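Periplasmic binding protein (Agrobacterium tumefaciens str. B6, PDB 5L9G) binds the opine mannopine in the periplasm and probably hands it to an ABC transporter for import into the cell. Local coordinates at residues I25-G29 with G30-E34; A82-P85 with Q86-A90; D105-P108 with G109-T112; A211-L214 with I215-E219; K294-L298 with A299-P303. All coordinates share one frame; numbering follows the deposited sequence.

Two of the five contacts reach the mannopine: interaction 1 through Ser28 and Trp32 at the glutamine-derived part of the ligand, interaction 2 through Asp83 at the far end of its sugar chain. Their centres lie about 20 Å apart, with the ligand spanning between them. Interaction 3 follows interaction 2 in the chain and meets it at Glu84 OE1 and Thr112 OG1, 2.9 Å apart, probably a weak hydrogen bond. Interaction 5 touches interaction 3 where Lys294 CD lies 3.4 Å from Asp105 OD1. Interaction 4 ends a helix about 31 Å, centre to centre, from both interaction 2 and interaction 5, and touches none of the other contacts.

Interaction 1: residues I25-G29 with G30-E34; sequences IASSG and GGWQE. With MO0 (mannopine), chain C.
Strand 23-27 gives way to a turn through Ser28 and Gly29, and Gly29 and Gly30, both at positive phi (77° and 61°), swing the chain round into helix 30-48, where Gln33 N donates to Gly29 O over 3.3 Å. Gln33 answers with its own side chain. Its CG lies anti to the backbone N (chi1 -175°), and a bend at chi2 carries the amide back to the end of the strand, where OE1 accepts from Gly29 N at 2.9 Å; the donor stands above the carbonyl plane. A weaker bond reaches the same OE1 from Ser27 N. The other end of the amide, NE2, is held by Asp55 O and Gln54 OE1, which fixes its rotation.

Trp32 rises on the ligand side of the turn. Mannopine CG sits over the centre of one indole face, 3.4 Å above the plane, and the ligand's NE2 lies over the six-membered ring, 3.3 Å from Trp32 CZ2. Ser28 OG comes in at the indole edge, 3.8 Å from Trp32 CD1, and also lies 3.2 Å from mannopine O. Gln78 OE1 accepts from both Trp32 NE1 and Ser27 OG, a second-shell pairing that probably helps to hold the indole in its orientation. This is the first strand-to-helix turn of a beta-alpha-beta unit, used here to line the mannopine pocket.

Interaction 2: residues A82-P85 with Q86-A90; sequences ADEP and QAKAA. With MO0 (mannopine), chain C.
Asp83 and Gln86 run side by side at the start of helix 84-89, their carboxylate and amide planes 47° apart. Gln86 CB lies beside Pro85 C, and from it the chain leaves with CG between the backbone N and the carbonyl carbon (chi1 66°), which folds it back along the preceding turn. CG rests 3.4 Å from Asp83 O, CD, along an extended chain, comes to 4.0 Å from Asp83 OD1, and NE2 ends 2.9 Å from that oxygen, donating to its anti side and 26° out of the carboxylate plane. The other carboxylate oxygen, Asp83 OD2, accepts from mannopine OAB at 2.9 Å, so the aspartate is gripped by helix and ligand at once. A water spans the same turn, donating to Ala82 O and accepting from Gln86 N.

Along the helix, Lys88 NZ meets the syn lone pair of Glu84 OE1 in a salt bridge of 2.8 Å. A second water joins NZ to Glu84 OE2, and Asp113 gives the ammonium another ionic partner. Ala87 N to Asp83 O, at 3.0 Å, is an i to i+4 backbone bond of the first turn. The result is a helix start with an i to i+4 salt bridge, presenting an aspartate to the sugar-chain end of the opine pocket.

Interaction 3: residues D105-P108 with G109-T112; sequences DFPP and GSVT
Hydrogen bonding between Pro107 and Ser110 closes a type II beta turn. Pro107 O accepts twice from Ser110, from N at 3.1 Å and from OG at 2.7 Å, both donors lying on the same face of its carbonyl plane. The hydroxyl reaches it because OG sits between the backbone N and the carbonyl carbon (chi1 78°). Gly109 takes the third turn position with phi 80°, a value that favours glycine.

Van der Waals contacts gather round the same hydroxyl. Ser110 OG also lies 3.2 Å from Pro107 CD and 3.4 Å from Phe106 CB, so the hydroxyl is wedged against both side chains. Val111 CG2 packs on Phe106 CB at 3.8 Å, the two side chains crossing obliquely.

Phe106 and Val111 both rest on Val101, and Phe106 also meets Ala291. Pro107 and Ser110 lie against Asn120 and Ala117 of strand 115-128, and the turn leads into the short, weakly bonded strand 111-112, which pairs antiparallel with strand 115-128.

Interaction 4: residues A211-L214 with I215-E219; sequences AAQL and IKDGE
A Schellman motif ends helix 208-216, with Gly218 at positive phi (60°) as the first residue to leave helical geometry. Ile215, still helical, donates N to Ala211 O and lays CG1 3.3 Å from that same oxygen; its side chain then continues into packing on Ile223 and Thr225 of strand 222-226 and on Val230 and Ala233 of helix 227-235. Lys216 bends at chi3 and passes over the previous turn, CE coming to 3.5 Å from both Ala212 O and Gln213 OE1, its chain crossing that of Gln213 at about a right angle.

Asp217 pairs with Gln213 twice. Its N donates to Gln213 O at 2.9 Å, while its carboxylate receives Gln213 NE2. The Gln213 side chain can reach because it bends at chi2 (57°) and runs forward along the helix, toward its C-terminal end. OD2 lies close to the amide plane but is approached from above its own carboxylate plane, at 3.1 Å from NE2. Gly218 N then bonds to Ile215 O over 3.1 Å. Glu219 completes the cap: its N donates to Leu214 O at 2.9 Å, in the carbonyl plane, and its side chain crosses Leu214 at about a right angle, with OE1 3.6 Å from Leu214 CD2.

Interaction 5: residues K294-L298 with A299-P303; sequences KAYDL and AKYTP
Tyr296 and Tyr301 form an offset edge-to-face pair at the C-terminal end of helix 294-299, where Lys300 leaves helical geometry with positive phi (50°). This is the tight part of the contact. The edge of Tyr301 turns toward the face of Tyr296, with centroids 5.5 Å apart and planes at 77°; Tyr296 CD2 lies 3.6 Å from both Tyr301 CD2 and Tyr301 CE2, at the edge of the Tyr301 ring. Ala299 CB covers one face of the Tyr301 ring, 3.4 Å above its plane and displaced toward the rim. Both rings also touch Met306 of helix 303-307, and their hydroxyls are tied elsewhere, Tyr296 OH to Pro290 O and Tyr301 OH to Lys280 O, so each ring is pinned at both ends.

The backbone of the helix end keeps helical bonding to the last turn: Ala299 N donates to Ala295 O at 2.9 Å and Lys300 N to Tyr296 O at 3.0 Å. On the other flank, Asp297, Leu298 and Lys300 are exposed, and contact across the segments is looser. The lysine chain, extended as far as CE, turns at chi4 (80°) to bring NZ back toward the helix end, and it finishes in one weak bond, with Lys300 NZ 3.4 Å from Asp297 O.

Interaction 1: residues I25-G29 with G30-E34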
loop_
_atom_site.group_PDB
_atom_site.type_symbol
_atom_site.label_atom_id
_atom_site.label_comp_id
_atom_site.label_asym_id
_atom_site.label_seq_id
_atom_site.Cartn_x
_atom_site.Cartn_y
_atom_site.Cartn_z
ATOM N N ILE A 25 15.566 -0.985 9.938
ATOM C CA ILE A 25 14.135 -0.931 9.568
ATOM C C ILE A 25 13.992 -0.404 8.136
ATOM O O ILE A 25 14.676 0.541 7.746
ATOM C CB ILE A 25 13.300 -0.166 10.642
ATOM C CG1 ILE A 25 11.779 -0.238 10.353
ATOM C CG2 ILE A 25 13.805 1.299 10.851
ATOM C CD1 ILE A 25 10.949 -0.097 11.589
ATOM N N ALA A 26 13.129 -1.037 7.337
ATOM C CA ALA A 26 12.987 -0.632 5.960
ATOM C C ALA A 26 11.542 -0.467 5.511
ATOM O O ALA A 26 10.702 -1.320 5.792
ATOM C CB ALA A 26 13.720 -1.600 5.036
ATOM N N SER A 27 11.261 0.625 4.799
ATOM C CA SER A 27 9.939 0.825 4.199
ATOM C C SER A 27 10.183 1.229 2.729
ATOM O O SER A 27 11.246 0.899 2.188
ATOM C CB SER A 27 9.072 1.791 5.009
ATOM O OG SER A 27 7.768 1.969 4.477
ATOM N N SER A 28 9.252 1.930 2.086
ATOM C CA SER A 28 9.357 2.220 0.661
ATOM C C SER A 28 9.775 3.656 0.284
ATOM O O SER A 28 9.610 4.047 -0.878
ATOM C CB SER A 28 8.048 1.848 -0.039
ATOM O OG SER A 28 7.033 2.783 0.290
ATOM N N GLY A 29 10.329 4.394 1.242
ATOM C CA GLY A 29 10.870 5.738 1.029
ATOM C C GLY A 29 9.837 6.837 0.916
ATOM O O GLY A 29 8.640 6.628 1.177
ATOM N N GLY A 30 10.320 8.026 0.562
ATOM C CA GLY A 30 9.467 9.191 0.367
ATOM C C GLY A 30 8.688 9.609 1.600
ATOM O O GLY A 30 9.094 9.289 2.738
ATOM N N GLY A 31 7.566 10.308 1.352
ATOM C CA GLY A 31 6.694 10.871 2.388
ATOM C C GLY A 31 6.190 9.853 3.404
ATOM O O GLY A 31 6.056 10.165 4.599
ATOM N N TRP A 32 5.898 8.640 2.931
ATOM C CA TRP A 32 5.411 7.555 3.784
ATOM C C TRP A 32 6.482 7.108 4.780
ATOM O O TRP A 32 6.177 6.970 5.970
ATOM C CB TRP A 32 4.877 6.393 2.929
ATOM C CG TRP A 32 4.602 5.095 3.654
ATOM C CD1 TRP A 32 5.014 3.854 3.266
ATOM C CD2 TRP A 32 3.823 4.902 4.859
ATOM N NE1 TRP A 32 4.530 2.899 4.135
ATOM C CE2 TRP A 32 3.791 3.512 5.117
ATOM C CE3 TRP A 32 3.148 5.771 5.743
ATOM C CZ2 TRP A 32 3.146 2.963 6.251
ATOM C CZ3 TRP A 32 2.524 5.232 6.872
ATOM C CH2 TRP A 32 2.505 3.844 7.106
ATOM N N GLN A 33 7.745 6.914 4.309
ATOM C CA GLN A 33 8.851 6.513 5.197
ATOM C C GLN A 33 9.155 7.622 6.187
ATOM O O GLN A 33 9.404 7.337 7.365
ATOM C CB GLN A 33 10.098 6.113 4.416
ATOM C CG GLN A 33 11.223 5.582 5.335
ATOM C CD GLN A 33 11.973 4.428 4.745
ATOM O OE1 GLN A 33 11.468 3.724 3.860
ATOM N NE2 GLN A 33 13.193 4.202 5.234
ATOM N N GLU A 34 9.102 8.884 5.721
ATOM C CA GLU A 34 9.323 10.052 6.566
ATOM C C GLU A 34 8.274 10.141 7.680
ATOM O O GLU A 34 8.628 10.412 8.830
ATOM C CB GLU A 34 9.398 11.343 5.725
ATOM C CG GLU A 34 10.670 11.380 4.889
ATOM C CD GLU A 34 10.769 12.441 3.806
ATOM O OE1 GLU A 34 9.961 13.398 3.822
ATOM O OE2 GLU A 34 11.681 12.332 2.954
HETATM O OAB MO0 C . 4.978 -5.437 0.674
HETATM C CAF MO0 C . 5.996 -4.749 -0.001
HETATM C CAG MO0 C . 5.517 -3.467 -0.660
HETATM O OAC MO0 C . 5.057 -3.737 -1.938
HETATM C CAH MO0 C . 4.562 -2.652 0.176
HETATM O OAM MO0 C . 5.088 -2.364 1.418
HETATM C CAI MO0 C . 4.022 -1.386 -0.491
HETATM O OAD MO0 C . 5.055 -0.493 -0.780
HETATM C CAJ MO0 C . 2.908 -0.757 0.296
HETATM O OAE MO0 C . 1.866 -1.679 0.439
HETATM C CAK MO0 C . 2.404 0.581 -0.266
HETATM N N MO0 C . 2.382 1.575 0.815
HETATM C CA MO0 C . 1.690 2.829 0.428
HETATM C C MO0 C . 2.703 3.908 0.127
HETATM O O MO0 C . 3.917 3.616 0.089
HETATM C CB MO0 C . 0.688 3.297 1.457
HETATM C CG MO0 C . 1.339 3.949 2.658
HETATM C CD MO0 C . 0.470 3.961 3.866
HETATM O OE1 MO0 C . -0.209 5.149 4.171
HETATM N NE2 MO0 C . 0.326 2.986 4.622
HETATM O OXT MO0 C . 2.342 5.094 -0.154
#

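Interaction 2: residues A82-P85 with Q86-A90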
loop_
_atom_site.group_PDB
_atom_site.type_symbol
_atom_site.label_atom_id
_atom_site.label_comp_id
_atom_site.label_asym_id
_atom_site.label_seq_id
_atom_site.Cartn_x
_atom_site.Cartn_y
_atom_site.Cartn_z
ATOM N N ALA A 82 -1.225 -8.052 1.894
ATOM C CA ALA A 82 -1.427 -9.069 0.857
ATOM C C ALA A 82 -0.128 -9.730 0.393
ATOM O O ALA A 82 -0.197 -10.728 -0.322
ATOM C CB ALA A 82 -2.225 -8.499 -0.314
ATOM N N ASP A 83 1.058 -9.199 0.805
ATOM C CA ASP A 83 2.336 -9.869 0.511
ATOM C C ASP A 83 2.718 -10.793 1.667
ATOM O O ASP A 83 3.579 -11.657 1.494
ATOM C CB ASP A 83 3.475 -8.850 0.271
ATOM C CG ASP A 83 3.563 -8.371 -1.162
ATOM O OD1 ASP A 83 3.148 -9.127 -2.071
ATOM O OD2 ASP A 83 4.055 -7.250 -1.374
ATOM N N GLU A 84 2.091 -10.603 2.846
ATOM C CA GLU A 84 2.366 -11.402 4.041
ATOM C C GLU A 84 2.180 -12.927 3.803
ATOM O O GLU A 84 3.091 -13.675 4.161
ATOM C CB GLU A 84 1.558 -10.888 5.255
ATOM C CG GLU A 84 1.865 -11.619 6.557
ATOM C CD GLU A 84 1.023 -12.843 6.892
ATOM O OE1 GLU A 84 1.448 -13.579 7.806
ATOM O OE2 GLU A 84 -0.071 -13.040 6.315
ATOM N N PRO A 85 1.082 -13.417 3.174
ATOM C CA PRO A 85 0.966 -14.876 2.976
ATOM C C PRO A 85 2.098 -15.496 2.148
ATOM O O PRO A 85 2.673 -16.493 2.588
ATOM C CB PRO A 85 -0.408 -15.041 2.320
ATOM C CG PRO A 85 -1.177 -13.797 2.700
ATOM C CD PRO A 85 -0.132 -12.714 2.693
ATOM N N GLN A 86 2.456 -14.892 0.989
ATOM C CA GLN A 86 3.531 -15.438 0.145
ATOM C C GLN A 86 4.922 -15.296 0.786
ATOM O O GLN A 86 5.755 -16.191 0.606
ATOM C CB GLN A 86 3.491 -14.882 -1.290
ATOM C CG GLN A 86 3.781 -13.384 -1.460
ATOM C CD GLN A 86 3.745 -12.974 -2.913
ATOM O OE1 GLN A 86 4.109 -13.736 -3.824
ATOM N NE2 GLN A 86 3.266 -11.775 -3.167
ATOM N N ALA A 87 5.160 -14.207 1.558
ATOM C CA ALA A 87 6.433 -14.009 2.273
ATOM C C ALA A 87 6.575 -15.063 3.377
ATOM O O ALA A 87 7.639 -15.684 3.497
ATOM C CB ALA A 87 6.504 -12.605 2.860
ATOM N N LYS A 88 5.486 -15.306 4.144
ATOM C CA LYS A 88 5.454 -16.318 5.210
ATOM C C LYS A 88 5.676 -17.738 4.644
ATOM O O LYS A 88 6.424 -18.522 5.235
ATOM C CB LYS A 88 4.118 -16.235 5.981
ATOM C CG LYS A 88 4.012 -17.206 7.163
ATOM C CD LYS A 88 3.017 -16.735 8.219
ATOM C CE LYS A 88 1.572 -16.881 7.842
ATOM N NZ LYS A 88 0.707 -16.100 8.759
ATOM N N ALA A 89 5.050 -18.047 3.493
ATOM C CA ALA A 89 5.169 -19.360 2.825
ATOM C C ALA A 89 6.583 -19.603 2.289
ATOM O O ALA A 89 7.074 -20.741 2.321
ATOM C CB ALA A 89 4.155 -19.459 1.690
ATOM N N ALA A 90 7.253 -18.527 1.836
ATOM C CA ALA A 90 8.622 -18.591 1.319
ATOM C C ALA A 90 9.695 -18.638 2.435
ATOM O O ALA A 90 10.888 -18.704 2.132
ATOM C CB ALA A 90 8.878 -17.430 0.370
HETATM O OAB MO0 C . 4.978 -5.437 0.674
HETATM C CAF MO0 C . 5.996 -4.749 -0.001
HETATM C CAG MO0 C . 5.517 -3.467 -0.660
HETATM O OAC MO0 C . 5.057 -3.737 -1.938
HETATM C CAH MO0 C . 4.562 -2.652 0.176
HETATM O OAM MO0 C . 5.088 -2.364 1.418
HETATM C CAI MO0 C . 4.022 -1.386 -0.491
HETATM O OAD MO0 C . 5.055 -0.493 -0.780
HETATM C CAJ MO0 C . 2.908 -0.757 0.296
HETATM O OAE MO0 C . 1.866 -1.679 0.439
HETATM C CAK MO0 C . 2.404 0.581 -0.266
HETATM N N MO0 C . 2.382 1.575 0.815
HETATM C CA MO0 C . 1.690 2.829 0.428
HETATM C C MO0 C . 2.703 3.908 0.127
HETATM O O MO0 C . 3.917 3.616 0.089
HETATM C CB MO0 C . 0.688 3.297 1.457
HETATM C CG MO0 C . 1.339 3.949 2.658
HETATM C CD MO0 C . 0.470 3.961 3.866
HETATM O OE1 MO0 C . -0.209 5.149 4.171
HETATM N NE2 MO0 C . 0.326 2.986 4.622
HETATM O OXT MO0 C . 2.342 5.094 -0.154
HETATM O O HOH W 1 0.577 -13.328 -0.588
HETATM O O HOH W 2 -1.373 -15.330 6.897
#

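Interaction 3: residues D105-P108 with G109-T112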
loop_
_atom_site.group_PDB
_atom_site.type_symbol
_atom_site.label_atom_id
_atom_site.label_comp_id
_atom_site.label_asym_id
_atom_site.label_seq_id
_atom_site.Cartn_x
_atom_site.Cartn_y
_atom_site.Cartn_z
ATOM N N ASP A 105 -7.379 -4.164 19.624
ATOM C CA ASP A 105 -7.066 -2.769 19.300
ATOM C C ASP A 105 -6.873 -2.531 17.802
ATOM O O ASP A 105 -6.741 -1.383 17.395
ATOM C CB ASP A 105 -5.788 -2.329 20.026
ATOM C CG ASP A 105 -5.871 -2.371 21.533
ATOM O OD1 ASP A 105 -6.980 -2.152 22.073
ATOM O OD2 ASP A 105 -4.820 -2.543 22.174
ATOM N N PHE A 106 -6.788 -3.596 16.995
ATOM C CA PHE A 106 -6.530 -3.451 15.561
ATOM C C PHE A 106 -7.693 -3.997 14.712
ATOM O O PHE A 106 -8.481 -4.791 15.229
ATOM C CB PHE A 106 -5.193 -4.150 15.207
ATOM C CG PHE A 106 -3.979 -3.440 15.761
ATOM C CD1 PHE A 106 -3.607 -3.592 17.093
ATOM C CD2 PHE A 106 -3.221 -2.594 14.956
ATOM C CE1 PHE A 106 -2.519 -2.886 17.617
ATOM C CE2 PHE A 106 -2.100 -1.924 15.472
ATOM C CZ PHE A 106 -1.766 -2.063 16.798
ATOM N N PRO A 107 -7.832 -3.612 13.418
ATOM C CA PRO A 107 -8.925 -4.182 12.607
ATOM C C PRO A 107 -8.844 -5.719 12.546
ATOM O O PRO A 107 -7.743 -6.280 12.655
ATOM C CB PRO A 107 -8.707 -3.555 11.224
ATOM C CG PRO A 107 -7.936 -2.300 11.480
ATOM C CD PRO A 107 -7.026 -2.654 12.625
ATOM N N PRO A 108 -9.987 -6.440 12.447
ATOM C CA PRO A 108 -9.905 -7.909 12.381
ATOM C C PRO A 108 -9.114 -8.372 11.154
ATOM O O PRO A 108 -9.241 -7.779 10.079
ATOM C CB PRO A 108 -11.375 -8.362 12.341
ATOM C CG PRO A 108 -12.134 -7.190 11.863
ATOM C CD PRO A 108 -11.380 -5.962 12.310
ATOM N N GLY A 109 -8.259 -9.371 11.364
ATOM C CA GLY A 109 -7.397 -9.938 10.332
ATOM C C GLY A 109 -6.142 -9.137 10.028
ATOM O O GLY A 109 -5.282 -9.613 9.281
ATOM N N SER A 110 -6.001 -7.932 10.628
ATOM C CA SER A 110 -4.853 -7.045 10.382
ATOM C C SER A 110 -3.581 -7.414 11.177
ATOM O O SER A 110 -2.523 -6.807 10.959
ATOM C CB SER A 110 -5.237 -5.592 10.612
ATOM O OG SER A 110 -5.286 -5.276 11.992
ATOM N N VAL A 111 -3.688 -8.394 12.094
ATOM C CA VAL A 111 -2.558 -8.875 12.890
ATOM C C VAL A 111 -2.485 -10.398 12.717
ATOM O O VAL A 111 -3.447 -11.096 13.046
ATOM C CB VAL A 111 -2.636 -8.443 14.385
ATOM C CG1 VAL A 111 -1.473 -9.031 15.198
ATOM C CG2 VAL A 111 -2.675 -6.915 14.530
ATOM N N THR A 112 -1.372 -10.905 12.158
ATOM C CA THR A 112 -1.186 -12.351 11.957
ATOM C C THR A 112 -0.075 -12.789 12.909
ATOM O O THR A 112 0.442 -11.946 13.651
ATOM C CB THR A 112 -0.828 -12.672 10.480
ATOM O OG1 THR A 112 0.533 -12.301 10.233
ATOM C CG2 THR A 112 -1.766 -12.006 9.461
#

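Interaction 4: residues A211-L214 with I215-E219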
loop_
_atom_site.group_PDB
_atom_site.type_symbol
_atom_site.label_atom_id
_atom_site.label_comp_id
_atom_site.label_asym_id
_atom_site.label_seq_id
_atom_site.Cartn_x
_atom_site.Cartn_y
_atom_site.Cartn_z
ATOM N N ALA A 211 5.664 8.194 -8.224
ATOM C CA ALA A 211 4.259 8.481 -8.588
ATOM C C ALA A 211 3.923 9.936 -8.242
ATOM O O ALA A 211 3.373 10.662 -9.088
ATOM C CB ALA A 211 3.332 7.550 -7.829
ATOM N N ALA A 212 4.291 10.374 -7.025
ATOM C CA ALA A 212 4.062 11.753 -6.574
ATOM C C ALA A 212 4.777 12.741 -7.533
ATOM O O ALA A 212 4.206 13.788 -7.870
ATOM C CB ALA A 212 4.577 11.922 -5.146
ATOM N N GLN A 213 6.003 12.405 -7.991
ATOM C CA GLN A 213 6.751 13.282 -8.895
ATOM C C GLN A 213 6.064 13.385 -10.264
ATOM O O GLN A 213 5.960 14.486 -10.816
ATOM C CB GLN A 213 8.230 12.822 -9.035
ATOM C CG GLN A 213 9.154 13.882 -9.640
ATOM C CD GLN A 213 9.121 15.161 -8.839
ATOM O OE1 GLN A 213 9.415 15.182 -7.644
ATOM N NE2 GLN A 213 8.780 16.257 -9.471
ATOM N N LEU A 214 5.568 12.249 -10.793
ATOM C CA LEU A 214 4.821 12.233 -12.070
ATOM C C LEU A 214 3.625 13.200 -11.976
ATOM O O LEU A 214 3.379 13.958 -12.904
ATOM C CB LEU A 214 4.280 10.831 -12.356
ATOM C CG LEU A 214 5.333 9.804 -12.789
ATOM C CD1 LEU A 214 4.692 8.399 -12.798
ATOM C CD2 LEU A 214 5.911 10.139 -14.179
ATOM N N ILE A 215 2.937 13.186 -10.828
ATOM C CA ILE A 215 1.771 14.032 -10.528
ATOM C C ILE A 215 2.197 15.511 -10.447
ATOM O O ILE A 215 1.634 16.359 -11.133
ATOM C CB ILE A 215 1.058 13.538 -9.231
ATOM C CG1 ILE A 215 0.448 12.135 -9.464
ATOM C CG2 ILE A 215 -0.027 14.555 -8.789
ATOM C CD1 ILE A 215 -0.042 11.411 -8.214
ATOM N N LYS A 216 3.238 15.798 -9.663
ATOM C CA LYS A 216 3.746 17.172 -9.539
ATOM C C LYS A 216 4.186 17.752 -10.887
ATOM O O LYS A 216 3.917 18.913 -11.166
ATOM C CB LYS A 216 4.898 17.224 -8.532
ATOM C CG LYS A 216 4.453 17.075 -7.065
ATOM C CD LYS A 216 5.657 17.105 -6.120
ATOM C CE LYS A 216 6.382 15.779 -6.059
ATOM N NZ LYS A 216 7.210 15.638 -4.828
ATOM N N ASP A 217 4.814 16.938 -11.762
ATOM C CA ASP A 217 5.286 17.429 -13.061
ATOM C C ASP A 217 4.189 17.417 -14.143
ATOM O O ASP A 217 4.439 17.881 -15.256
ATOM C CB ASP A 217 6.480 16.577 -13.535
ATOM C CG ASP A 217 7.737 16.787 -12.718
ATOM O OD1 ASP A 217 8.031 17.953 -12.363
ATOM O OD2 ASP A 217 8.457 15.810 -12.500
ATOM N N GLY A 218 3.017 16.875 -13.811
ATOM C CA GLY A 218 1.916 16.716 -14.762
ATOM C C GLY A 218 2.309 15.834 -15.939
ATOM O O GLY A 218 1.851 16.061 -17.066
ATOM N N GLU A 219 3.196 14.849 -15.704
ATOM C CA GLU A 219 3.736 13.959 -16.739
ATOM C C GLU A 219 2.773 12.865 -17.179
ATOM O O GLU A 219 3.011 12.211 -18.200
ATOM C CB GLU A 219 5.087 13.365 -16.306
ATOM C CG GLU A 219 6.247 14.304 -16.572
ATOM C CD GLU A 219 7.635 13.825 -16.174
ATOM O OE1 GLU A 219 7.846 12.593 -16.055
ATOM O OE2 GLU A 219 8.516 14.694 -15.977
#

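Interaction 5: residues K294-L298 with A299-P303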
loop_
_atom_site.group_PDB
_atom_site.type_symbol
_atom_site.label_atom_id
_atom_site.label_comp_id
_atom_site.label_asym_id
_atom_site.label_seq_id
_atom_site.Cartn_x
_atom_site.Cartn_y
_atom_site.Cartn_z
ATOM N N LYS A 294 -7.093 2.699 19.370
ATOM C CA LYS A 294 -6.859 3.566 20.521
ATOM C C LYS A 294 -6.247 4.930 20.128
ATOM O O LYS A 294 -6.461 5.900 20.851
ATOM C CB LYS A 294 -6.006 2.863 21.584
ATOM C CG LYS A 294 -6.680 1.661 22.244
ATOM C CD LYS A 294 -5.694 0.854 23.099
ATOM C CE LYS A 294 -5.578 1.346 24.524
ATOM N NZ LYS A 294 -4.616 0.529 25.311
ATOM N N ALA A 295 -5.526 5.019 18.990
ATOM C CA ALA A 295 -4.931 6.277 18.511
ATOM C C ALA A 295 -5.991 7.363 18.216
ATOM O O ALA A 295 -5.731 8.545 18.452
ATOM C CB ALA A 295 -4.077 6.031 17.276
ATOM N N TYR A 296 -7.180 6.957 17.740
ATOM C CA TYR A 296 -8.299 7.851 17.427
ATOM C C TYR A 296 -8.838 8.566 18.665
ATOM O O TYR A 296 -9.141 9.759 18.590
ATOM C CB TYR A 296 -9.414 7.091 16.690
ATOM C CG TYR A 296 -9.000 6.662 15.302
ATOM C CD1 TYR A 296 -8.356 5.445 15.089
ATOM C CD2 TYR A 296 -9.197 7.498 14.205
ATOM C CE1 TYR A 296 -7.923 5.069 13.819
ATOM C CE2 TYR A 296 -8.774 7.128 12.931
ATOM C CZ TYR A 296 -8.133 5.916 12.744
ATOM O OH TYR A 296 -7.716 5.553 11.490
ATOM N N ASP A 297 -8.909 7.847 19.809
ATOM C CA ASP A 297 -9.362 8.370 21.101
ATOM C C ASP A 297 -8.379 9.427 21.620
ATOM O O ASP A 297 -8.810 10.419 22.206
ATOM C CB ASP A 297 -9.504 7.231 22.144
ATOM C CG ASP A 297 -10.210 5.949 21.696
ATOM O OD1 ASP A 297 -10.792 5.939 20.581
ATOM O OD2 ASP A 297 -10.180 4.953 22.462
ATOM N N LEU A 298 -7.064 9.223 21.374
ATOM C CA LEU A 298 -6.000 10.139 21.813
ATOM C C LEU A 298 -5.854 11.394 20.955
ATOM O O LEU A 298 -5.648 12.480 21.503
ATOM C CB LEU A 298 -4.633 9.427 21.896
ATOM C CG LEU A 298 -4.460 8.278 22.896
ATOM C CD1 LEU A 298 -3.129 7.592 22.679
ATOM C CD2 LEU A 298 -4.541 8.764 24.351
ATOM N N ALA A 299 -5.919 11.244 19.617
ATOM C CA ALA A 299 -5.708 12.348 18.674
ATOM C C ALA A 299 -6.935 13.224 18.389
ATOM O O ALA A 299 -6.761 14.408 18.082
ATOM C CB ALA A 299 -5.138 11.816 17.376
ATOM N N LYS A 300 -8.155 12.642 18.455
ATOM C CA LYS A 300 -9.450 13.305 18.207
ATOM C C LYS A 300 -9.459 14.103 16.878
ATOM O O LYS A 300 -9.765 15.298 16.881
ATOM C CB LYS A 300 -9.884 14.170 19.419
ATOM C CG LYS A 300 -10.008 13.398 20.735
ATOM C CD LYS A 300 -10.461 14.289 21.888
ATOM C CE LYS A 300 -10.502 13.548 23.205
ATOM N NZ LYS A 300 -9.160 13.416 23.830
ATOM N N TYR A 301 -9.097 13.434 15.754
ATOM C CA TYR A 301 -9.013 14.024 14.409
ATOM C C TYR A 301 -10.277 14.787 13.992
ATOM O O TYR A 301 -11.392 14.314 14.234
ATOM C CB TYR A 301 -8.683 12.961 13.342
ATOM C CG TYR A 301 -7.478 12.098 13.649
ATOM C CD1 TYR A 301 -6.186 12.612 13.561
ATOM C CD2 TYR A 301 -7.624 10.752 13.970
ATOM C CE1 TYR A 301 -5.071 11.816 13.828
ATOM C CE2 TYR A 301 -6.518 9.944 14.233
ATOM C CZ TYR A 301 -5.244 10.480 14.159
ATOM O OH TYR A 301 -4.159 9.685 14.429
ATOM N N THR A 302 -10.091 15.964 13.364
ATOM C CA THR A 302 -11.185 16.821 12.876
ATOM C C THR A 302 -11.878 16.138 11.669
ATOM O O THR A 302 -11.202 15.376 10.966
ATOM C CB THR A 302 -10.641 18.213 12.483
ATOM O OG1 THR A 302 -9.715 18.080 11.404
ATOM C CG2 THR A 302 -10.000 18.954 13.650
ATOM N N PRO A 303 -13.184 16.402 11.372
ATOM C CA PRO A 303 -13.819 15.751 10.205
ATOM C C PRO A 303 -13.094 16.000 8.874
ATOM O O PRO A 303 -13.121 15.137 7.998
ATOM C CB PRO A 303 -15.240 16.323 10.205
ATOM C CG PRO A 303 -15.478 16.752 11.615
ATOM C CD PRO A 303 -14.150 17.264 12.087
#